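Local coordinates for protein peptidoglycan glycosyltransferase (Eggerthella lenta, PDB 4MNR) that belongs to the penicillin-binding proteins, pairing a dimerisation-type domain with a large domain of the beta-lactamase-like fold, at residues N114-A124 with V446-Q454; M135-M145 with A332-L342. One frame throughout, in Å; residues are numbered along the deposited sequence. Where two conformers were deposited one is given.

Coming from the N terminus, the chain passes through strand 108-111 into helix 115-125, the first half of contact 1, and almost at once through the hairpin turn of contact 2, which joins strands 130-135 and 142-148. A long excursion of 186 residues, with more helix than strand, follows before 332-342 returns to that turn and closes contact 2. Only near the C terminus does helix 438-453 come back beside helix 115-125, so the wider loop of contact 1 encloses the whole of contact 2. The two meet at the strand edge: Gln118 OE1 of contact 1 accepts from Met145 N of contact 2, probably a hydrogen bond. Together they tie helices 115-125 and 438-453, the five-stranded sheet and helix 321-332.

Contact 1. Residues N114-A124 with V446-Q454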
loop_
_atom_site.group_PDB
_atom_site.type_symbol
_atom_site.label_atom_id
_atom_site.label_comp_id
_atom_site.label_asym_id
_atom_site.label_seq_id
_atom_site.Cartn_x
_atom_site.Cartn_y
_atom_site.Cartn_z
ATOM N N ASN A 114 13.247 -3.325 -8.343
ATOM C CA ASN A 114 14.511 -4.014 -8.116
ATOM C C ASN A 114 14.220 -5.501 -7.926
ATOM O O ASN A 114 13.352 -5.860 -7.136
ATOM C CB ASN A 114 15.232 -3.454 -6.889
ATOM C CG ASN A 114 16.480 -4.268 -6.534
ATOM O OD1 ASN A 114 16.403 -5.235 -5.771
ATOM N ND2 ASN A 114 17.625 -3.908 -7.127
ATOM N N SER A 115 14.903 -6.367 -8.668
ATOM C CA SER A 115 14.539 -7.781 -8.622
ATOM C C SER A 115 14.709 -8.427 -7.244
ATOM O O SER A 115 13.930 -9.305 -6.884
ATOM C CB SER A 115 15.287 -8.580 -9.698
ATOM O OG SER A 115 16.676 -8.626 -9.421
ATOM N N LYS A 116 15.692 -7.975 -6.467
ATOM C CA LYS A 116 15.940 -8.574 -5.155
ATOM C C LYS A 116 14.912 -8.120 -4.122
ATOM O O LYS A 116 14.455 -8.919 -3.293
ATOM C CB LYS A 116 17.359 -8.270 -4.660
ATOM C CG LYS A 116 18.452 -8.898 -5.517
ATOM C CD LYS A 116 19.834 -8.407 -5.090
ATOM C CE LYS A 116 20.115 -8.706 -3.624
ATOM N NZ LYS A 116 21.460 -8.206 -3.191
ATOM N N ILE A 117 14.546 -6.840 -4.171
ATOM C CA ILE A 117 13.510 -6.333 -3.276
ATOM C C ILE A 117 12.168 -6.950 -3.667
ATOM O O ILE A 117 11.376 -7.340 -2.814
ATOM C CB ILE A 117 13.451 -4.788 -3.297
ATOM C CG1 ILE A 117 14.813 -4.221 -2.902
ATOM C CG2 ILE A 117 12.403 -4.276 -2.323
ATOM C CD1 ILE A 117 14.881 -2.698 -2.945
ATOM N N GLN A 118 11.931 -7.068 -4.969
ATOM C CA GLN A 118 10.711 -7.705 -5.457
ATOM C C GLN A 118 10.613 -9.148 -4.947
ATOM O O GLN A 118 9.569 -9.571 -4.476
ATOM C CB GLN A 118 10.681 -7.687 -6.987
ATOM C CG GLN A 118 9.446 -8.370 -7.581
ATOM C CD GLN A 118 8.169 -7.586 -7.366
ATOM O OE1 GLN A 118 8.187 -6.360 -7.289
ATOM N NE2 GLN A 118 7.046 -8.299 -7.298
ATOM N N GLN A 119 11.720 -9.882 -4.993
ATOM C CA GLN A 119 11.711 -11.269 -4.534
ATOM C C GLN A 119 11.445 -11.326 -3.027
ATOM O O GLN A 119 10.732 -12.218 -2.549
ATOM C CB GLN A 119 13.029 -11.984 -4.875
ATOM C CG GLN A 119 12.995 -13.467 -4.573
ATOM C CD GLN A 119 11.934 -14.177 -5.377
ATOM O OE1 GLN A 119 11.940 -14.117 -6.608
ATOM N NE2 GLN A 119 11.006 -14.845 -4.691
ATOM N N ALA A 120 12.017 -10.383 -2.277
ATOM C CA ALA A 120 11.791 -10.362 -0.832
ATOM C C ALA A 120 10.319 -10.108 -0.525
ATOM O O ALA A 120 9.757 -10.727 0.379
ATOM C CB ALA A 120 12.666 -9.305 -0.151
ATOM N N ALA A 121 9.707 -9.200 -1.277
ATOM C CA ALA A 121 8.278 -8.919 -1.086
ATOM C C ALA A 121 7.436 -10.157 -1.376
ATOM O O ALA A 121 6.491 -10.477 -0.646
ATOM C CB ALA A 121 7.851 -7.759 -1.968
ATOM N N GLN A 122 7.792 -10.873 -2.436
ATOM C CA GLN A 122 7.067 -12.088 -2.786
ATOM C C GLN A 122 7.293 -13.198 -1.760
ATOM O O GLN A 122 6.366 -13.935 -1.423
ATOM C CB GLN A 122 7.451 -12.551 -4.196
ATOM C CG GLN A 122 7.070 -11.533 -5.244
ATOM C CD GLN A 122 7.390 -11.978 -6.665
ATOM O OE1 GLN A 122 7.440 -11.153 -7.581
ATOM N NE2 GLN A 122 7.559 -13.284 -6.866
ATOM N N ASP A 123 8.515 -13.301 -1.245
ATOM C CA ASP A 123 8.814 -14.311 -0.232
ATOM C C ASP A 123 8.022 -14.065 1.057
ATOM O O ASP A 123 7.625 -15.018 1.741
ATOM C CB ASP A 123 10.312 -14.350 0.085
ATOM C CG ASP A 123 11.150 -14.921 -1.055
ATOM O OD1 ASP A 123 10.598 -15.549 -1.988
ATOM O OD2 ASP A 123 12.387 -14.753 -1.007
ATOM N N ALA A 124 7.808 -12.792 1.381
ATOM C CA ALA A 124 7.050 -12.400 2.568
ATOM C C ALA A 124 5.612 -12.885 2.454
ATOM O O ALA A 124 5.001 -13.272 3.453
ATOM C CB ALA A 124 7.087 -10.895 2.754
ATOM N N VAL A 446 11.419 -7.675 4.474
ATOM C CA VAL A 446 11.391 -6.886 3.242
ATOM C C VAL A 446 12.224 -5.609 3.409
ATOM O O VAL A 446 13.041 -5.261 2.546
ATOM C CB VAL A 446 9.945 -6.540 2.839
ATOM C CG1 VAL A 446 9.940 -5.691 1.564
ATOM C CG2 VAL A 446 9.135 -7.818 2.617
ATOM N N LEU A 447 12.037 -4.930 4.536
ATOM C CA LEU A 447 12.827 -3.740 4.849
ATOM C C LEU A 447 14.323 -4.055 4.924
ATOM O O LEU A 447 15.147 -3.297 4.406
ATOM C CB LEU A 447 12.383 -3.140 6.179
ATOM C CG LEU A 447 11.148 -2.244 6.188
ATOM C CD1 LEU A 447 10.709 -2.024 7.619
ATOM C CD2 LEU A 447 11.464 -0.917 5.507
ATOM N N LYS A 448 14.680 -5.167 5.573
ATOM C CA LYS A 448 16.084 -5.558 5.709
ATOM C C LYS A 448 16.681 -5.777 4.325
ATOM O O LYS A 448 17.776 -5.313 4.042
ATOM C CB LYS A 448 16.236 -6.824 6.561
ATOM C CG LYS A 448 17.670 -7.183 6.902
ATOM C CD LYS A 448 17.738 -8.471 7.726
ATOM C CE LYS A 448 19.174 -8.940 7.917
ATOM N NZ LYS A 448 19.967 -8.001 8.754
ATOM N N THR A 449 15.943 -6.459 3.452
ATOM C CA THR A 449 16.442 -6.703 2.104
ATOM C C THR A 449 16.626 -5.399 1.347
ATOM O O THR A 449 17.654 -5.205 0.694
ATOM C CB THR A 449 15.520 -7.650 1.313
ATOM O OG1 THR A 449 15.539 -8.938 1.942
ATOM C CG2 THR A 449 16.022 -7.803 -0.118
ATOM N N ALA A 450 15.643 -4.511 1.436
ATOM C CA ALA A 450 15.774 -3.199 0.802
ATOM C C ALA A 450 17.016 -2.450 1.309
ATOM O O ALA A 450 17.759 -1.876 0.513
ATOM C CB ALA A 450 14.518 -2.366 1.008
ATOM N N LEU A 451 17.255 -2.470 2.619
ATOM C CA LEU A 451 18.422 -1.769 3.174
ATOM C C LEU A 451 19.733 -2.413 2.738
ATOM O O LEU A 451 20.725 -1.728 2.504
ATOM C CB LEU A 451 18.342 -1.699 4.704
ATOM C CG LEU A 451 17.153 -0.865 5.174
ATOM C CD1 LEU A 451 16.849 -1.162 6.630
ATOM C CD2 LEU A 451 17.446 0.614 4.992
ATOM N N GLU A 452 19.738 -3.739 2.623
ATOM C CA GLU A 452 20.927 -4.433 2.119
ATOM C C GLU A 452 21.236 -4.052 0.665
ATOM O O GLU A 452 22.400 -3.795 0.310
ATOM C CB GLU A 452 20.739 -5.945 2.241
ATOM C CG GLU A 452 20.778 -6.465 3.667
ATOM C CD GLU A 452 20.305 -7.908 3.778
ATOM O OE1 GLU A 452 19.821 -8.468 2.766
ATOM O OE2 GLU A 452 20.421 -8.480 4.881
ATOM N N VAL A 453 20.193 -4.040 -0.167
ATOM C CA VAL A 453 20.326 -3.720 -1.587
ATOM C C VAL A 453 20.855 -2.302 -1.757
ATOM O O VAL A 453 21.732 -2.043 -2.596
ATOM C CB VAL A 453 18.972 -3.881 -2.305
ATOM C CG1 VAL A 453 18.992 -3.193 -3.665
ATOM C CG2 VAL A 453 18.632 -5.356 -2.431
ATOM N N GLN A 454 20.354 -1.402 -0.916
ATOM C CA GLN A 454 20.755 0.003 -0.947
ATOM C C GLN A 454 22.126 0.250 -0.304
ATOM O O GLN A 454 22.662 1.356 -0.375
ATOM C CB GLN A 454 19.675 0.879 -0.292
ATOM C CG GLN A 454 18.336 0.904 -1.045
ATOM C CD GLN A 454 17.266 1.704 -0.318
ATOM O OE1 GLN A 454 17.418 2.028 0.859
ATOM N NE2 GLN A 454 16.172 2.022 -1.017
HETATM O O HOH W 1 19.914 -8.538 -0.198
#
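An antiparallel helix pair sets Ala120 against Thr449 and Ile117 against Ala450 and Val453; the axes of 115-124 and 446-453 run at 170° and close to 8.9 Å. Ala120 CB rests on the Thr449 side chain, 3.6 Å from Thr449 OG1, a hydroxyl whose hydrogen bond goes to Asn445 O in its own helix. Thr449 CG2 meanwhile reaches across to Lys116 O at 3.7 Å. Further along, Val446 CG2 fits against the Ala120 carbonyl and Ala124, with Ala124 CB 3.7 Å away. Helices from the two ends of the domain lying side by side on its five-stranded sheet are a hallmark of the beta-lactamase-like fold, and here Ile117 and Val446 both touch Val134 of the sheet. With CG1 anti to its carbonyl carbon (chi1 -58°) and the chain extended beyond, Ile117 lays CD1 4.0 Å from Ala450 CB. Val453 spreads its two methyls: CG1 meets Asn114 ND2 at 3.8 Å, CG2 meets Lys116 CE at 3.9 Å. Asn114 is the N-cap, its OD1 taking Ile117 N at 2.9 Å on an in-plane lone pair and Lys116 N weakly. A water bonded to Glu452 OE1 links, weakly, to Lys116 NZ.

Contact 2. Residues M135-M145 with A332-L342; sequences MDPDTGAILAM and ANDGVIMQPYL
The Tyr341 ring carries Ala141 on one face: Ala141 CA stands 4.0 Å from the ring centroid in a CH-pi contact, offset toward the rim. At the edge, near the ring plane, Thr139 O lies 3.3 Å from Tyr341 CE1, and Gln339 O is also in plane. Placing CG between the backbone N and the carbonyl carbon (chi1 70°) folds the ring back over the turn. Beneath it the two chains run the same way and form a single parallel bridge: Tyr341 N gives to Gly140 O at 3.0 Å from above the carbonyl plane, and Ile142 N gives to Tyr341 O at 3.0 Å, almost in line with the C=O (172°). Thr139 OG1 takes Ala141 N in an ST turn that shapes this corner. Gly140, at positive phi, lets Met338 CB and Gln339 O come close; Met338, a selenomethionine bent at chi2 and chi3, curls over the turn with CG 3.7 Å from Pro137 O. At the other end the Asn333 amide passes beside Pro137 O and gives one N-H of ND2 to Val336 O at 3.3 Å, across a type I' turn; ND2 also gives to a water that donates to Asp138 O, while another water joins Pro137 O, Val336 O and Met338 N. Pro137 CB packs on Ala332 CB at 3.7 Å, and Ile142 CB on Leu342 CD1 at 3.9 Å. Around this, Pro340 leans on Met326 of helix 321-332, strand 336-338 pairs with 361-364, and Ala144, in a classic bulge with Leu143 opposite Val134, backs onto helix 115-125.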
loop_
_atom_site.group_PDB
_atom_site.type_symbol
_atom_site.label_atom_id
_atom_site.label_comp_id
_atom_site.label_asym_id
_atom_site.label_seq_id
_atom_site.Cartn_x
_atom_site.Cartn_y
_atom_site.Cartn_z
HETATM N N MSE A 135 8.387 1.437 -1.734
HETATM C CA MSE A 135 8.562 2.676 -2.482
HETATM C C MSE A 135 9.792 3.427 -2.014
HETATM O O MSE A 135 10.240 3.274 -0.870
HETATM C CB MSE A 135 7.343 3.588 -2.291
HETATM C CG MSE A 135 6.022 2.954 -2.659
HETATM SE SE MSE A 135 4.591 4.261 -2.830
HETATM C CE MSE A 135 5.097 4.913 -4.574
ATOM N N ASP A 136 10.330 4.251 -2.907
ATOM C CA ASP A 136 11.326 5.250 -2.517
ATOM C C ASP A 136 10.551 6.524 -2.215
ATOM O O ASP A 136 9.958 7.115 -3.111
ATOM C CB ASP A 136 12.315 5.509 -3.656
ATOM C CG ASP A 136 13.367 6.565 -3.298
ATOM O OD1 ASP A 136 13.204 7.293 -2.286
ATOM O OD2 ASP A 136 14.372 6.682 -4.035
ATOM N N PRO A 137 10.550 6.960 -0.949
ATOM C CA PRO A 137 9.696 8.098 -0.592
ATOM C C PRO A 137 10.159 9.413 -1.207
ATOM O O PRO A 137 9.394 10.367 -1.264
ATOM C CB PRO A 137 9.798 8.155 0.943
ATOM C CG PRO A 137 11.106 7.493 1.246
ATOM C CD PRO A 137 11.309 6.437 0.200
ATOM N N ASP A 138 11.401 9.465 -1.668
ATOM C CA ASP A 138 11.936 10.713 -2.191
ATOM C C ASP A 138 11.556 10.946 -3.655
ATOM O O ASP A 138 11.597 12.084 -4.136
ATOM C CB ASP A 138 13.454 10.770 -1.999
ATOM C CG ASP A 138 13.855 10.917 -0.534
ATOM O OD1 ASP A 138 13.260 11.763 0.170
ATOM O OD2 ASP A 138 14.763 10.182 -0.086
ATOM N N THR A 139 11.173 9.879 -4.357
ATOM C CA THR A 139 10.856 9.989 -5.778
ATOM C C THR A 139 9.473 9.504 -6.164
ATOM O O THR A 139 8.952 9.933 -7.193
ATOM C CB THR A 139 11.803 9.156 -6.658
ATOM O OG1 THR A 139 11.698 7.781 -6.282
ATOM C CG2 THR A 139 13.247 9.620 -6.523
ATOM N N GLY A 140 8.903 8.602 -5.364
ATOM C CA GLY A 140 7.675 7.913 -5.725
ATOM C C GLY A 140 7.925 6.635 -6.519
ATOM O O GLY A 140 6.980 5.962 -6.943
ATOM N N ALA A 141 9.193 6.303 -6.762
ATOM C CA ALA A 141 9.492 5.084 -7.524
ATOM C C ALA A 141 9.074 3.839 -6.760
ATOM O O ALA A 141 9.334 3.712 -5.566
ATOM C CB ALA A 141 10.975 5.006 -7.878
ATOM N N ILE A 142 8.446 2.913 -7.471
ATOM C CA ILE A 142 8.039 1.637 -6.889
ATOM C C ILE A 142 9.151 0.597 -7.034
ATOM O O ILE A 142 9.495 0.179 -8.145
ATOM C CB ILE A 142 6.735 1.150 -7.514
ATOM C CG1 ILE A 142 5.620 2.133 -7.133
ATOM C CG2 ILE A 142 6.386 -0.233 -7.005
ATOM C CD1 ILE A 142 4.374 1.849 -7.772
ATOM N N LEU A 143 9.728 0.201 -5.902
ATOM C CA LEU A 143 10.861 -0.730 -5.898
ATOM C C LEU A 143 10.413 -2.192 -5.867
ATOM O O LEU A 143 11.157 -3.074 -6.286
ATOM C CB LEU A 143 11.776 -0.450 -4.696
ATOM C CG LEU A 143 12.234 1.009 -4.520
ATOM C CD1 LEU A 143 13.140 1.157 -3.300
ATOM C CD2 LEU A 143 12.975 1.539 -5.753
ATOM N N ALA A 144 9.216 -2.442 -5.334
ATOM C CA ALA A 144 8.601 -3.773 -5.353
ATOM C C ALA A 144 7.082 -3.629 -5.295
ATOM O O ALA A 144 6.551 -2.732 -4.657
ATOM C CB ALA A 144 9.091 -4.647 -4.166
HETATM N N MSE A 145 6.386 -4.525 -5.984
HETATM C CA MSE A 145 4.935 -4.537 -5.970
HETATM C C MSE A 145 4.531 -5.982 -6.192
HETATM O O MSE A 145 4.718 -6.521 -7.285
HETATM C CB MSE A 145 4.364 -3.601 -7.050
HETATM C CG MSE A 145 2.858 -3.582 -7.116
HETATM SE SE MSE A 145 2.224 -2.130 -8.269
HETATM C CE MSE A 145 1.980 -0.805 -6.887
ATOM N N ALA A 332 7.468 9.902 5.670
ATOM C CA ALA A 332 8.888 9.777 5.382
ATOM C C ALA A 332 9.500 11.003 4.679
ATOM O O ALA A 332 10.649 11.363 4.928
ATOM C CB ALA A 332 9.128 8.510 4.553
ATOM N N ASN A 333 8.720 11.646 3.816
ATOM C CA ASN A 333 9.236 12.666 2.903
ATOM C C ASN A 333 8.759 14.065 3.268
ATOM O O ASN A 333 8.334 14.819 2.400
ATOM C CB ASN A 333 8.798 12.321 1.472
ATOM C CG ASN A 333 9.538 13.107 0.402
ATOM O OD1 ASN A 333 10.750 13.334 0.486
ATOM N ND2 ASN A 333 8.810 13.509 -0.626
ATOM N N ASP A 334 8.821 14.404 4.559
ATOM C CA ASP A 334 8.548 15.773 5.000
ATOM C C ASP A 334 7.134 16.245 4.629
ATOM O O ASP A 334 6.907 17.437 4.383
ATOM C CB ASP A 334 9.602 16.752 4.445
ATOM C CG ASP A 334 11.010 16.428 4.922
ATOM O OD1 ASP A 334 11.157 15.894 6.046
ATOM O OD2 ASP A 334 11.974 16.705 4.169
ATOM N N GLY A 335 6.199 15.300 4.570
ATOM C CA GLY A 335 4.797 15.625 4.375
ATOM C C GLY A 335 4.337 15.543 2.931
ATOM O O GLY A 335 3.142 15.654 2.650
ATOM N N VAL A 336 5.279 15.337 2.015
ATOM C CA VAL A 336 4.968 15.389 0.584
ATOM C C VAL A 336 4.816 13.997 0.022
ATOM O O VAL A 336 5.688 13.151 0.204
ATOM C CB VAL A 336 6.089 16.085 -0.197
ATOM C CG1 VAL A 336 5.773 16.111 -1.681
ATOM C CG2 VAL A 336 6.289 17.497 0.324
ATOM N N ILE A 337 3.701 13.758 -0.655
ATOM C CA ILE A 337 3.525 12.514 -1.390
ATOM C C ILE A 337 3.954 12.717 -2.838
ATOM O O ILE A 337 3.373 13.536 -3.552
ATOM C CB ILE A 337 2.053 12.082 -1.364
ATOM C CG1 ILE A 337 1.610 11.838 0.087
ATOM C CG2 ILE A 337 1.846 10.839 -2.220
ATOM C CD1 ILE A 337 0.128 11.445 0.238
HETATM N N MSE A 338 4.985 11.992 -3.262
HETATM C CA MSE A 338 5.390 11.999 -4.668
HETATM C C MSE A 338 4.460 11.095 -5.477
HETATM O O MSE A 338 3.939 10.107 -4.952
HETATM C CB MSE A 338 6.834 11.503 -4.805
HETATM C CG MSE A 338 7.865 12.314 -4.015
HETATM SE SE MSE A 338 7.969 14.178 -4.563
HETATM C CE MSE A 338 8.920 13.898 -6.240
ATOM N N GLN A 339 4.253 11.432 -6.749
ATOM C CA GLN A 339 3.427 10.604 -7.632
ATOM C C GLN A 339 4.063 9.212 -7.776
ATOM O O GLN A 339 5.214 9.102 -8.185
ATOM C CB GLN A 339 3.326 11.284 -9.000
ATOM C CG GLN A 339 2.779 10.407 -10.088
ATOM C CD GLN A 339 1.322 10.049 -9.852
ATOM O OE1 GLN A 339 0.512 10.909 -9.512
ATOM N NE2 GLN A 339 0.986 8.778 -10.019
ATOM N N PRO A 340 3.322 8.145 -7.427
ATOM C CA PRO A 340 3.904 6.802 -7.590
ATOM C C PRO A 340 4.143 6.501 -9.066
ATOM O O PRO A 340 3.303 6.845 -9.892
ATOM C CB PRO A 340 2.820 5.875 -7.037
ATOM C CG PRO A 340 1.555 6.700 -7.048
ATOM C CD PRO A 340 1.996 8.103 -6.785
ATOM N N TYR A 341 5.272 5.887 -9.393
ATOM C CA TYR A 341 5.498 5.475 -10.772
ATOM C C TYR A 341 6.256 4.160 -10.873
ATOM O O TYR A 341 6.994 3.785 -9.957
ATOM C CB TYR A 341 6.191 6.569 -11.586
ATOM C CG TYR A 341 7.634 6.859 -11.240
ATOM C CD1 TYR A 341 7.959 7.645 -10.146
ATOM C CD2 TYR A 341 8.668 6.379 -12.036
ATOM C CE1 TYR A 341 9.261 7.935 -9.829
ATOM C CE2 TYR A 341 9.986 6.673 -11.735
ATOM C CZ TYR A 341 10.275 7.449 -10.629
ATOM O OH TYR A 341 11.579 7.750 -10.322
ATOM N N LEU A 342 6.065 3.491 -12.006
ATOM C CA LEU A 342 6.528 2.134 -12.211
ATOM C C LEU A 342 7.467 2.031 -13.415
ATOM O O LEU A 342 8.224 1.075 -13.531
ATOM C CB LEU A 342 5.296 1.255 -12.435
ATOM C CG LEU A 342 5.276 -0.238 -12.165
ATOM C CD1 LEU A 342 6.058 -0.586 -10.916
ATOM C CD2 LEU A 342 3.813 -0.669 -12.030
HETATM O O HOH W 2 6.683 10.898 -1.235
HETATM O O HOH W 3 11.286 14.564 -2.506
HETATM O O HOH W 4 7.019 10.832 -8.996
#